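Conserved domain protein (Bacillus anthracis, PDB 3FBQ) is of unknown function but carries a C-terminal beta domain of an uncharacterised family that probably adopts an immunoglobulin-like (E-set) fold. Local coordinates at residues Asp147-Thr152 against Val169-Val174; Val174-Tyr179 against Ala228-Leu233; Asp203-Asp208 against Lys232-Ala237; Leu240-Arg245 against Ile286-Lys291. All coordinates share one frame; numbering follows the deposited sequence.

Contact 1: residues Asp147-Thr152 against Val169-Val174; sequences DSKERT and VAMSPV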
loop_
_atom_site.group_PDB
_atom_site.type_symbol
_atom_site.label_atom_id
_atom_site.label_comp_id
_atom_site.label_asym_id
_atom_site.label_seq_id
_atom_site.Cartn_x
_atom_site.Cartn_y
_atom_site.Cartn_z
ATOM N N ASP A 147 -1.071 15.217 -28.892
ATOM C CA ASP A 147 -0.404 16.532 -29.030
ATOM C C ASP A 147 -1.172 17.675 -28.423
ATOM O O ASP A 147 -2.412 17.736 -28.498
ATOM C CB ASP A 147 -0.258 16.899 -30.503
ATOM C CG ASP A 147 1.079 16.453 -31.093
ATOM O OD1 ASP A 147 2.152 16.800 -30.474
ATOM O OD2 ASP A 147 1.042 15.761 -32.165
ATOM N N SER A 148 -0.438 18.617 -27.850
ATOM C CA SER A 148 -1.045 19.878 -27.470
ATOM C C SER A 148 -0.172 21.102 -27.813
ATOM O O SER A 148 1.065 21.027 -27.763
ATOM C CB SER A 148 -1.286 19.849 -26.003
ATOM O OG SER A 148 -0.030 19.685 -25.437
ATOM N N LYS A 149 -0.854 22.213 -28.123
ATOM C CA LYS A 149 -0.242 23.522 -28.331
ATOM C C LYS A 149 -0.072 24.240 -27.019
ATOM O O LYS A 149 -1.072 24.657 -26.397
ATOM C CB LYS A 149 -1.135 24.382 -29.228
ATOM C CG LYS A 149 -0.505 24.680 -30.579
ATOM C CD LYS A 149 -0.785 26.107 -31.090
ATOM C CE LYS A 149 0.368 27.051 -30.841
ATOM N NZ LYS A 149 0.347 27.579 -29.433
ATOM N N GLU A 150 1.182 24.393 -26.591
ATOM C CA GLU A 150 1.467 25.177 -25.386
ATOM C C GLU A 150 2.153 26.450 -25.708
ATOM O O GLU A 150 3.118 26.450 -26.450
ATOM C CB GLU A 150 2.388 24.509 -24.431
ATOM C CG GLU A 150 2.518 23.074 -24.504
ATOM C CD GLU A 150 3.794 22.687 -23.777
ATOM O OE1 GLU A 150 3.885 22.898 -22.542
ATOM O OE2 GLU A 150 4.736 22.230 -24.456
ATOM N N ARG A 151 1.655 27.526 -25.107
ATOM C CA ARG A 151 2.276 28.829 -25.159
ATOM C C ARG A 151 2.704 29.179 -23.750
ATOM O O ARG A 151 2.004 28.862 -22.762
ATOM C CB ARG A 151 1.280 29.855 -25.655
ATOM C CG ARG A 151 1.945 31.026 -26.335
ATOM C CD ARG A 151 0.951 31.791 -27.182
ATOM N NE ARG A 151 0.010 32.534 -26.340
ATOM C CZ ARG A 151 0.169 33.809 -25.954
ATOM N NH1 ARG A 151 1.237 34.516 -26.349
ATOM N NH2 ARG A 151 -0.751 34.390 -25.177
ATOM N N THR A 152 3.861 29.816 -23.621
ATOM C CA THR A 152 4.215 30.340 -22.297
ATOM C C THR A 152 3.711 31.771 -22.124
ATOM O O THR A 152 4.015 32.635 -22.929
ATOM C CB THR A 152 5.706 30.193 -21.964
ATOM O OG1 THR A 152 6.238 31.492 -21.693
ATOM C CG2 THR A 152 6.454 29.565 -23.143
ATOM N N VAL A 169 -0.119 27.906 -20.851
ATOM C CA VAL A 169 -1.412 27.400 -21.256
ATOM C C VAL A 169 -1.174 26.257 -22.248
ATOM O O VAL A 169 -0.206 26.326 -23.003
ATOM C CB VAL A 169 -2.295 28.549 -21.843
ATOM C CG1 VAL A 169 -1.666 29.149 -23.114
ATOM C CG2 VAL A 169 -3.743 28.097 -22.070
ATOM N N ALA A 170 -2.005 25.202 -22.239
ATOM C CA ALA A 170 -1.810 24.099 -23.181
ATOM C C ALA A 170 -3.118 23.495 -23.701
ATOM O O ALA A 170 -3.955 23.134 -22.929
ATOM C CB ALA A 170 -0.885 23.027 -22.591
ATOM N N MET A 171 -3.269 23.351 -25.017
ATOM C CA MET A 171 -4.581 23.092 -25.591
ATOM C C MET A 171 -4.546 21.809 -26.411
ATOM O O MET A 171 -3.884 21.774 -27.432
ATOM C CB MET A 171 -5.046 24.326 -26.398
ATOM C CG MET A 171 -4.874 25.726 -25.609
ATOM S SD MET A 171 -4.750 27.273 -26.672
ATOM C CE MET A 171 -2.990 27.444 -27.075
ATOM N N SER A 172 -5.198 20.745 -25.929
ATOM C CA SER A 172 -5.373 19.519 -26.696
ATOM C C SER A 172 -6.701 19.564 -27.396
ATOM O O SER A 172 -7.443 20.508 -27.258
ATOM C CB SER A 172 -5.384 18.291 -25.798
ATOM O OG SER A 172 -6.614 18.149 -25.077
ATOM N N PRO A 173 -7.033 18.525 -28.139
ATOM C CA PRO A 173 -8.298 18.574 -28.854
ATOM C C PRO A 173 -9.534 18.377 -27.946
ATOM O O PRO A 173 -10.693 18.679 -28.345
ATOM C CB PRO A 173 -8.184 17.391 -29.816
ATOM C CG PRO A 173 -6.759 17.190 -29.947
ATOM C CD PRO A 173 -6.167 17.465 -28.654
ATOM N N VAL A 174 -9.256 17.933 -26.737
ATOM C CA VAL A 174 -10.225 17.315 -25.880
ATOM C C VAL A 174 -10.326 18.216 -24.623
ATOM O O VAL A 174 -11.375 18.303 -23.969
ATOM C CB VAL A 174 -9.664 15.875 -25.563
ATOM C CG1 VAL A 174 -9.068 15.773 -24.243
ATOM C CG2 VAL A 174 -10.679 14.845 -25.767
#
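The carbonyl oxygen of K149 is met by two groups of the opposite strand: M171 N donates to K149 O at 2.9 Å, and A170 CA brings a C-H contact to the same atom. K149 N bonds M171 O in return at 3.1 Å, and in both bonds the donor stands well above the carbonyl plane. In the next hydrogen-bonded pair one bond is nearly straight, V169 N reaching R151 O at 170°, while its companion from R151 N to V169 O is bent. Together these bonds join the arms of the antiparallel hairpin 149-157/162-171. The side chains of K149 and M171 run side by side in the same direction; the bend at chi3 of M171 (-87°) brings its CE back to 3.5 Å from K149 O. On that face R151 CB also touches V169 CG1 at 4.0 Å, while on the other E150 CG rests on A170 CB at 3.9 Å. Past the strand, S172 OG accepts V174 N at 3.1 Å in an ST turn and also bonds to S175 O. Backbone bonding thus fixes this pairing, while S148 OG ties the hairpin to K111 and R151 NH2 adds a weak link to D289 O.

Contact 2: residues Val174-Tyr179 against Ala228-Leu233; sequences VSFILY and ATFQKL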
loop_
_atom_site.group_PDB
_atom_site.type_symbol
_atom_site.label_atom_id
_atom_site.label_comp_id
_atom_site.label_asym_id
_atom_site.label_seq_id
_atom_site.Cartn_x
_atom_site.Cartn_y
_atom_site.Cartn_z
ATOM N N VAL A 174 -9.256 17.933 -26.737
ATOM C CA VAL A 174 -10.225 17.315 -25.880
ATOM C C VAL A 174 -10.326 18.216 -24.623
ATOM O O VAL A 174 -11.375 18.303 -23.969
ATOM C CB VAL A 174 -9.664 15.875 -25.563
ATOM C CG1 VAL A 174 -9.068 15.773 -24.243
ATOM C CG2 VAL A 174 -10.679 14.845 -25.767
ATOM N N SER A 175 -9.237 18.927 -24.314
ATOM C CA SER A 175 -9.130 19.662 -23.056
ATOM C C SER A 175 -8.009 20.680 -23.166
ATOM O O SER A 175 -7.279 20.728 -24.159
ATOM C CB SER A 175 -8.881 18.690 -21.894
ATOM O OG SER A 175 -7.565 18.132 -21.996
ATOM N N PHE A 176 -7.928 21.554 -22.168
ATOM C CA PHE A 176 -6.822 22.538 -22.097
ATOM C C PHE A 176 -6.345 22.768 -20.686
ATOM O O PHE A 176 -7.132 22.671 -19.764
ATOM C CB PHE A 176 -7.188 23.857 -22.802
ATOM C CG PHE A 176 -8.055 24.781 -21.989
ATOM C CD1 PHE A 176 -9.415 24.897 -22.263
ATOM C CD2 PHE A 176 -7.523 25.558 -20.989
ATOM C CE1 PHE A 176 -10.239 25.779 -21.553
ATOM C CE2 PHE A 176 -8.336 26.397 -20.248
ATOM C CZ PHE A 176 -9.692 26.536 -20.553
ATOM N N ILE A 177 -5.087 23.128 -20.497
ATOM C CA ILE A 177 -4.470 23.239 -19.127
ATOM C C ILE A 177 -3.949 24.608 -18.749
ATOM O O ILE A 177 -3.229 25.221 -19.503
ATOM C CB ILE A 177 -3.288 22.281 -18.985
ATOM C CG1 ILE A 177 -3.706 20.839 -19.328
ATOM C CG2 ILE A 177 -2.693 22.376 -17.595
ATOM C CD1 ILE A 177 -2.536 19.947 -19.502
ATOM N N LEU A 178 -4.315 25.098 -17.580
ATOM C CA LEU A 178 -3.684 26.341 -17.068
ATOM C C LEU A 178 -2.628 26.075 -15.975
ATOM O O LEU A 178 -2.948 25.563 -14.901
ATOM C CB LEU A 178 -4.728 27.340 -16.558
ATOM C CG LEU A 178 -5.763 27.799 -17.600
ATOM C CD1 LEU A 178 -6.737 28.720 -16.937
ATOM C CD2 LEU A 178 -5.214 28.435 -18.867
ATOM N N TYR A 179 -1.383 26.423 -16.262
ATOM C CA TYR A 179 -0.350 26.346 -15.269
ATOM C C TYR A 179 -0.160 27.685 -14.587
ATOM O O TYR A 179 -0.045 28.732 -15.213
ATOM C CB TYR A 179 0.938 26.048 -15.944
ATOM C CG TYR A 179 0.999 24.726 -16.603
ATOM C CD1 TYR A 179 1.468 23.593 -15.905
ATOM C CD2 TYR A 179 0.653 24.586 -17.980
ATOM C CE1 TYR A 179 1.581 22.386 -16.521
ATOM C CE2 TYR A 179 0.770 23.342 -18.619
ATOM C CZ TYR A 179 1.236 22.257 -17.876
ATOM O OH TYR A 179 1.352 21.037 -18.492
ATOM N N ALA A 228 -4.508 23.198 -13.606
ATOM C CA ALA A 228 -5.848 22.612 -13.646
ATOM C C ALA A 228 -6.218 22.290 -15.052
ATOM O O ALA A 228 -5.672 22.879 -16.026
ATOM C CB ALA A 228 -6.808 23.536 -13.100
ATOM N N THR A 229 -7.172 21.383 -15.213
ATOM C CA THR A 229 -7.545 21.071 -16.588
ATOM C C THR A 229 -8.971 21.444 -16.845
ATOM O O THR A 229 -9.808 21.276 -15.979
ATOM C CB THR A 229 -7.267 19.611 -16.892
ATOM O OG1 THR A 229 -5.994 19.313 -16.327
ATOM C CG2 THR A 229 -7.240 19.340 -18.460
ATOM N N PHE A 230 -9.229 21.990 -18.019
ATOM C CA PHE A 230 -10.563 22.434 -18.326
ATOM C C PHE A 230 -10.997 21.960 -19.707
ATOM O O PHE A 230 -10.174 21.477 -20.523
ATOM C CB PHE A 230 -10.672 23.939 -18.290
ATOM C CG PHE A 230 -10.084 24.606 -17.058
ATOM C CD1 PHE A 230 -10.951 25.223 -16.096
ATOM C CD2 PHE A 230 -8.703 24.704 -16.888
ATOM C CE1 PHE A 230 -10.447 25.917 -14.988
ATOM C CE2 PHE A 230 -8.141 25.365 -15.749
ATOM C CZ PHE A 230 -9.028 25.982 -14.794
ATOM N N GLN A 231 -12.306 22.091 -19.915
ATOM C CA GLN A 231 -13.065 21.663 -21.084
ATOM C C GLN A 231 -12.452 22.041 -22.411
ATOM O O GLN A 231 -11.742 23.045 -22.493
ATOM C CB GLN A 231 -14.449 22.323 -21.044
ATOM C CG GLN A 231 -15.329 21.859 -19.895
ATOM C CD GLN A 231 -16.690 22.486 -19.984
ATOM O OE1 GLN A 231 -17.158 23.123 -19.054
ATOM N NE2 GLN A 231 -17.308 22.359 -21.129
ATOM N N LYS A 232 -12.734 21.231 -23.445
ATOM C CA LYS A 232 -12.469 21.622 -24.829
ATOM C C LYS A 232 -12.675 23.126 -24.914
ATOM O O LYS A 232 -13.803 23.606 -24.770
ATOM C CB LYS A 232 -13.439 20.938 -25.777
ATOM C CG LYS A 232 -12.772 20.453 -27.000
ATOM C CD LYS A 232 -13.685 20.435 -28.155
ATOM C CE LYS A 232 -12.952 20.218 -29.468
ATOM N NZ LYS A 232 -11.924 21.245 -29.894
ATOM N N LEU A 233 -11.578 23.860 -25.045
ATOM C CA LEU A 233 -11.605 25.255 -25.458
ATOM C C LEU A 233 -12.494 25.533 -26.683
ATOM O O LEU A 233 -12.350 24.889 -27.688
ATOM C CB LEU A 233 -10.185 25.663 -25.824
ATOM C CG LEU A 233 -10.005 27.121 -26.185
ATOM C CD1 LEU A 233 -10.622 28.019 -25.087
ATOM C CD2 LEU A 233 -8.536 27.386 -26.324
HETATM O O HOH W 1 -9.295 22.792 -25.763
#
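Strands 175-179 and 228-231 run antiparallel, their axes 4.6 Å apart at closest approach and their directions 146° apart. Two hydrogen-bonded pairs, F176 with F230 and L178 with A228, supply four backbone bonds, among them F176 N to F230 O at 2.8 Å. Both phenylalanines lie on one face of the sheet. F176 holds CG between its own backbone N and carbonyl carbon (chi1 80°), and its ring lies beside F230 with the planes only 14° apart. The rings are slid so far, with centroids 5.4 Å apart, that they barely overlap; instead F230 CB sits over the F176 face, toward its rim, in a CH-pi contact 3.9 Å from the centroid. L233 N comes to the edge of the F176 ring in its plane, and L233 CB touches F176 CD1 at 3.7 Å. L178 crosses F230 at about a right angle, with L178 CD1 3.8 Å from F230 CE2. V201, on strand 196-203, adds to this apolar cluster by touching F176, L178 and F230. On the other face I177 and T229 lie side by side, I177 CG1 meeting T229 CG2 at 3.9 Å, while T229 OG1 bonds to N214. Where the second strand runs out into loop, a water accepts from L233 N at 2.6 Å. The pairing therefore combines backbone bonds in the middle of the sheet with a buried aromatic and aliphatic face, and the water joins S175 O, weakly, to L233 N beside the end of the paired strands.

Contact 3: residues Asp203-Asp208 against Lys232-Ala237; sequences DDLGND and KLNENA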
loop_
_atom_site.group_PDB
_atom_site.type_symbol
_atom_site.label_atom_id
_atom_site.label_comp_id
_atom_site.label_asym_id
_atom_site.label_seq_id
_atom_site.Cartn_x
_atom_site.Cartn_y
_atom_site.Cartn_z
ATOM N N ASP A 203 -14.359 32.687 -21.471
ATOM C CA ASP A 203 -13.753 33.264 -22.665
ATOM C C ASP A 203 -14.505 34.511 -23.118
ATOM O O ASP A 203 -15.509 34.894 -22.517
ATOM C CB ASP A 203 -13.711 32.235 -23.796
ATOM C CG ASP A 203 -15.091 31.753 -24.197
ATOM O OD1 ASP A 203 -16.086 32.381 -23.780
ATOM O OD2 ASP A 203 -15.181 30.745 -24.929
ATOM N N ASP A 204 -14.015 35.139 -24.182
ATOM C CA ASP A 204 -14.409 36.501 -24.516
ATOM C C ASP A 204 -15.926 36.625 -24.627
ATOM O O ASP A 204 -16.453 37.708 -24.882
ATOM C CB ASP A 204 -13.749 36.944 -25.823
ATOM C CG ASP A 204 -13.245 35.776 -26.647
ATOM O OD1 ASP A 204 -12.406 35.004 -26.135
ATOM O OD2 ASP A 204 -13.687 35.629 -27.805
ATOM N N LEU A 205 -16.621 35.509 -24.435
ATOM C CA LEU A 205 -17.560 35.011 -25.431
ATOM C C LEU A 205 -18.869 34.569 -24.784
ATOM O O LEU A 205 -19.815 34.187 -25.472
ATOM C CB LEU A 205 -16.944 33.850 -26.216
ATOM C CG LEU A 205 -17.568 33.547 -27.580
ATOM C CD1 LEU A 205 -18.099 34.818 -28.223
ATOM C CD2 LEU A 205 -16.561 32.861 -28.490
ATOM N N GLY A 206 -18.915 34.625 -23.457
ATOM C CA GLY A 206 -20.015 34.049 -22.707
ATOM C C GLY A 206 -19.576 32.903 -21.819
ATOM O O GLY A 206 -19.931 32.845 -20.642
ATOM N N ASN A 207 -18.796 31.987 -22.386
ATOM C CA ASN A 207 -18.716 30.625 -21.871
ATOM C C ASN A 207 -17.880 30.439 -20.657
ATOM O O ASN A 207 -16.903 31.160 -20.424
ATOM C CB ASN A 207 -18.123 29.703 -22.906
ATOM C CG ASN A 207 -18.779 29.840 -24.246
ATOM O OD1 ASN A 207 -18.119 30.193 -25.227
ATOM N ND2 ASN A 207 -20.082 29.531 -24.312
ATOM N N ASP A 208 -18.263 29.412 -19.907
ATOM C CA ASP A 208 -17.602 29.029 -18.681
ATOM C C ASP A 208 -16.907 27.692 -18.935
ATOM O O ASP A 208 -17.323 26.924 -19.802
ATOM C CB ASP A 208 -18.630 28.889 -17.586
ATOM C CG ASP A 208 -18.158 29.504 -16.266
ATOM O OD1 ASP A 208 -17.474 28.822 -15.396
ATOM O OD2 ASP A 208 -18.515 30.702 -16.099
ATOM N N LYS A 232 -12.734 21.231 -23.445
ATOM C CA LYS A 232 -12.469 21.622 -24.829
ATOM C C LYS A 232 -12.675 23.126 -24.914
ATOM O O LYS A 232 -13.803 23.606 -24.770
ATOM C CB LYS A 232 -13.439 20.938 -25.777
ATOM C CG LYS A 232 -12.772 20.453 -27.000
ATOM C CD LYS A 232 -13.685 20.435 -28.155
ATOM C CE LYS A 232 -12.952 20.218 -29.468
ATOM N NZ LYS A 232 -11.924 21.245 -29.894
ATOM N N LEU A 233 -11.578 23.860 -25.045
ATOM C CA LEU A 233 -11.605 25.255 -25.458
ATOM C C LEU A 233 -12.494 25.533 -26.683
ATOM O O LEU A 233 -12.350 24.889 -27.688
ATOM C CB LEU A 233 -10.185 25.663 -25.824
ATOM C CG LEU A 233 -10.005 27.121 -26.185
ATOM C CD1 LEU A 233 -10.622 28.019 -25.087
ATOM C CD2 LEU A 233 -8.536 27.386 -26.324
ATOM N N ASN A 234 -13.381 26.517 -26.603
ATOM C CA ASN A 234 -14.266 26.866 -27.741
ATOM C C ASN A 234 -13.537 27.501 -28.916
ATOM O O ASN A 234 -12.781 28.434 -28.724
ATOM C CB ASN A 234 -15.402 27.807 -27.311
ATOM C CG ASN A 234 -16.357 28.088 -28.463
ATOM O OD1 ASN A 234 -15.980 28.740 -29.443
ATOM N ND2 ASN A 234 -17.568 27.545 -28.385
ATOM N N GLU A 235 -13.786 27.021 -30.126
ATOM C CA GLU A 235 -12.908 27.391 -31.275
ATOM C C GLU A 235 -12.959 28.857 -31.695
ATOM O O GLU A 235 -11.996 29.358 -32.303
ATOM C CB GLU A 235 -13.119 26.496 -32.491
ATOM C CG GLU A 235 -12.443 25.125 -32.372
ATOM C CD GLU A 235 -10.870 25.150 -32.388
ATOM O OE1 GLU A 235 -10.263 25.911 -33.197
ATOM O OE2 GLU A 235 -10.243 24.369 -31.635
ATOM N N ASN A 236 -14.085 29.523 -31.391
ATOM C CA ASN A 236 -14.263 30.916 -31.720
ATOM C C ASN A 236 -13.766 31.852 -30.626
ATOM O O ASN A 236 -13.897 33.061 -30.779
ATOM C CB ASN A 236 -15.742 31.267 -31.942
ATOM C CG ASN A 236 -16.358 30.636 -33.182
ATOM O OD1 ASN A 236 -15.725 30.484 -34.261
ATOM N ND2 ASN A 236 -17.654 30.314 -33.051
ATOM N N ALA A 237 -13.294 31.321 -29.504
ATOM C CA ALA A 237 -12.744 32.126 -28.422
ATOM C C ALA A 237 -11.391 32.719 -28.809
ATOM O O ALA A 237 -10.533 32.038 -29.396
ATOM C CB ALA A 237 -12.599 31.290 -27.148
#
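D203 and A237 bring two type I beta turns together, D203-G206 and N234-A237, with their CA atoms 6.0 Å apart. The first turn belongs to the loop of the beta hairpin formed by strands 196-203 and 208-218, and D203 N bonds N207 O across that loop; the second lies in the connection from strand 224-231 to strand 239-247. Between the two segments the contact is one of packing. L205, whose placement is less certain, reaches over the second turn, its CD2 3.5 Å from N236 O. The D204 carboxylate lies alongside the backbone of A237, and its OD1 receives the amide N-H groups of T238 and K239, drawing the start of strand 239-247 to the hairpin loop. N234 keeps CG anti to its backbone N (chi1 -176°), and its OD1 accepts N236 N at 2.8 Å in an Asx turn within the second loop. Its amide plane is nearly perpendicular to the D203 carboxylate, and N234 CB lies 3.8 Å from D203 OD2. The two oxygens of that carboxylate serve different partners: N207 N reaches D203 OD1 from the syn side, 28° out of the carboxylate plane, whereas OD2 bonds to the hydroxyl of Y209. The same hydroxyl is bonded to N234 N, so Y209 bridges the two loops. A237 CB lies against the D203 side chain, 3.7 Å from CB and 3.4 Å from OD2.

Contact 4: residues Leu240-Arg245 against Ile286-Lys291; sequences LIVTPR and IVIDLK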
loop_
_atom_site.group_PDB
_atom_site.type_symbol
_atom_site.label_atom_id
_atom_site.label_comp_id
_atom_site.label_asym_id
_atom_site.label_seq_id
_atom_site.Cartn_x
_atom_site.Cartn_y
_atom_site.Cartn_z
ATOM N N LEU A 240 -9.149 34.276 -22.845
ATOM C CA LEU A 240 -9.667 33.704 -21.592
ATOM C C LEU A 240 -9.677 34.756 -20.501
ATOM O O LEU A 240 -8.691 35.498 -20.321
ATOM C CB LEU A 240 -8.836 32.502 -21.104
ATOM C CG LEU A 240 -8.940 31.268 -22.005
ATOM C CD1 LEU A 240 -7.854 30.216 -21.762
ATOM C CD2 LEU A 240 -10.332 30.639 -21.910
ATOM N N ILE A 241 -10.783 34.813 -19.763
ATOM C CA ILE A 241 -10.884 35.710 -18.618
ATOM C C ILE A 241 -10.877 34.839 -17.371
ATOM O O ILE A 241 -11.772 33.982 -17.161
ATOM C CB ILE A 241 -12.122 36.696 -18.703
ATOM C CG1 ILE A 241 -12.066 37.551 -19.975
ATOM C CG2 ILE A 241 -12.138 37.641 -17.500
ATOM C CD1 ILE A 241 -12.850 36.977 -21.155
ATOM N N VAL A 242 -9.830 35.031 -16.586
ATOM C CA VAL A 242 -9.542 34.152 -15.466
ATOM C C VAL A 242 -9.767 34.891 -14.163
ATOM O O VAL A 242 -9.124 35.924 -13.900
ATOM C CB VAL A 242 -8.054 33.669 -15.487
ATOM C CG1 VAL A 242 -7.749 32.790 -14.245
ATOM C CG2 VAL A 242 -7.715 32.892 -16.762
ATOM N N THR A 243 -10.631 34.364 -13.310
ATOM C CA THR A 243 -10.742 34.998 -12.000
ATOM C C THR A 243 -10.169 34.087 -10.874
ATOM O O THR A 243 -10.640 32.939 -10.677
ATOM C CB THR A 243 -12.172 35.556 -11.701
ATOM O OG1 THR A 243 -12.838 34.723 -10.750
ATOM C CG2 THR A 243 -13.063 35.688 -12.967
ATOM N N PRO A 244 -9.118 34.591 -10.166
ATOM C CA PRO A 244 -8.523 33.928 -8.996
ATOM C C PRO A 244 -9.379 34.114 -7.750
ATOM O O PRO A 244 -9.490 35.228 -7.238
ATOM C CB PRO A 244 -7.174 34.656 -8.816
ATOM C CG PRO A 244 -7.023 35.595 -9.987
ATOM C CD PRO A 244 -8.397 35.837 -10.503
ATOM N N ARG A 245 -10.012 33.036 -7.294
ATOM C CA ARG A 245 -10.712 32.994 -6.002
ATOM C C ARG A 245 -9.701 32.604 -4.937
ATOM O O ARG A 245 -8.945 31.654 -5.130
ATOM C CB ARG A 245 -11.848 31.971 -6.059
ATOM C CG ARG A 245 -13.123 32.529 -6.664
ATOM C CD ARG A 245 -13.840 31.525 -7.597
ATOM N NE ARG A 245 -14.651 32.190 -8.644
ATOM C CZ ARG A 245 -15.230 33.412 -8.544
ATOM N NH1 ARG A 245 -15.138 34.140 -7.419
ATOM N NH2 ARG A 245 -15.920 33.912 -9.578
ATOM N N ILE A 286 -7.741 38.192 -14.549
ATOM C CA ILE A 286 -6.745 38.142 -15.651
ATOM C C ILE A 286 -7.145 37.767 -17.088
ATOM O O ILE A 286 -7.931 36.863 -17.290
ATOM C CB ILE A 286 -5.673 37.129 -15.338
ATOM C CG1 ILE A 286 -5.260 37.228 -13.899
ATOM C CG2 ILE A 286 -4.484 37.365 -16.169
ATOM C CD1 ILE A 286 -3.959 36.604 -13.654
ATOM N N VAL A 287 -6.527 38.434 -18.073
ATOM C CA VAL A 287 -6.801 38.254 -19.503
ATOM C C VAL A 287 -5.670 37.643 -20.316
ATOM O O VAL A 287 -4.574 38.183 -20.421
ATOM C CB VAL A 287 -7.343 39.525 -20.132
ATOM C CG1 VAL A 287 -7.326 39.432 -21.654
ATOM C CG2 VAL A 287 -8.736 39.750 -19.581
ATOM N N ILE A 288 -5.966 36.476 -20.858
ATOM C CA ILE A 288 -5.022 35.696 -21.588
ATOM C C ILE A 288 -5.417 35.679 -23.064
ATOM O O ILE A 288 -6.542 35.284 -23.414
ATOM C CB ILE A 288 -5.039 34.288 -21.019
ATOM C CG1 ILE A 288 -4.377 34.302 -19.633
ATOM C CG2 ILE A 288 -4.342 33.328 -21.939
ATOM C CD1 ILE A 288 -4.418 32.963 -18.869
ATOM N N ASP A 289 -4.501 36.127 -23.917
ATOM C CA ASP A 289 -4.645 35.991 -25.354
ATOM C C ASP A 289 -4.449 34.544 -25.783
ATOM O O ASP A 289 -3.322 34.031 -25.746
ATOM C CB ASP A 289 -3.549 36.781 -26.058
ATOM C CG ASP A 289 -3.881 38.271 -26.229
ATOM O OD1 ASP A 289 -4.531 38.878 -25.327
ATOM O OD2 ASP A 289 -3.472 38.823 -27.293
ATOM N N LEU A 290 -5.508 33.860 -26.195
ATOM C CA LEU A 290 -5.293 32.742 -27.082
ATOM C C LEU A 290 -4.664 33.449 -28.296
ATOM O O LEU A 290 -5.238 34.435 -28.869
ATOM C CB LEU A 290 -6.618 32.069 -27.424
ATOM C CG LEU A 290 -7.553 31.667 -26.262
ATOM C CD1 LEU A 290 -8.881 31.070 -26.698
ATOM C CD2 LEU A 290 -6.858 30.669 -25.393
ATOM N N LYS A 291 -3.438 33.057 -28.641
ATOM C CA LYS A 291 -2.806 33.738 -29.774
ATOM C C LYS A 291 -1.952 32.769 -30.554
ATOM O O LYS A 291 -2.444 32.163 -31.511
ATOM C CB LYS A 291 -2.028 34.994 -29.352
ATOM C CG LYS A 291 -0.508 34.798 -29.273
ATOM C CD LYS A 291 0.269 36.118 -29.150
ATOM C CE LYS A 291 0.236 36.958 -30.447
ATOM N NZ LYS A 291 0.050 36.149 -31.709
#
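At one border of the antiparallel sheet of the C-terminal domain, strand 281-289 pairs with strand 239-247 through L240-V242 and I286-I288, the short axes 4.8 Å apart. L240 with I288 and V242 with I286 are hydrogen-bonded pairs, and all four bonds have the donor in the carbonyl plane. The V242-I286 pair is nearly straight: I286 N lies 2.7 Å from V242 O at an N-H...O angle of 176°. L240, V242, I286 and I288 share the buried face. There V242 CG2 touches I288 CD1 at 3.9 Å, the two side chains set obliquely. Beyond the strand the end of L290 turns back toward L240, crossing it at about a right angle with CD2 3.8 Å from L240 CD1. On the opposite face, which is more exposed, I241 and V287 lie side by side, I241 CG1 4.0 Å from V287 CG2. The buried face continues on to L199 and V201 of the adjoining strand 196-203. I288 also touches I153 and M166 of strands 149-157 and 162-171, from the far end of the strand order. The sheet thus folds over so that its first and last strands face a common apolar interior, consistent with the immunoglobulin-like beta sandwich of the E-set clan.

Overall arrangement
All four contacts belong to the C-terminal beta domain; its function is unknown, and they are related here by the fold alone. Contacts 1 and 2 are adjacent, centres about 8 Å apart: they share V174, and A170 O and I177 N, 2.7 Å apart, probably form a hydrogen bond between neighbouring strands. Contact 4 lies at the other border of the sheet, yet its centre is about 15 Å from that of contact 1, as the curl of the sheet brings its two borders near each other; R151 packs on K291 there. Contact 3 shares K232 and L233 with contact 2 and is about 11 Å from contact 4, centre to centre. L233 CD2 touches L290 CD1 at 3.7 Å, joining contacts 2 and 3 to contact 4.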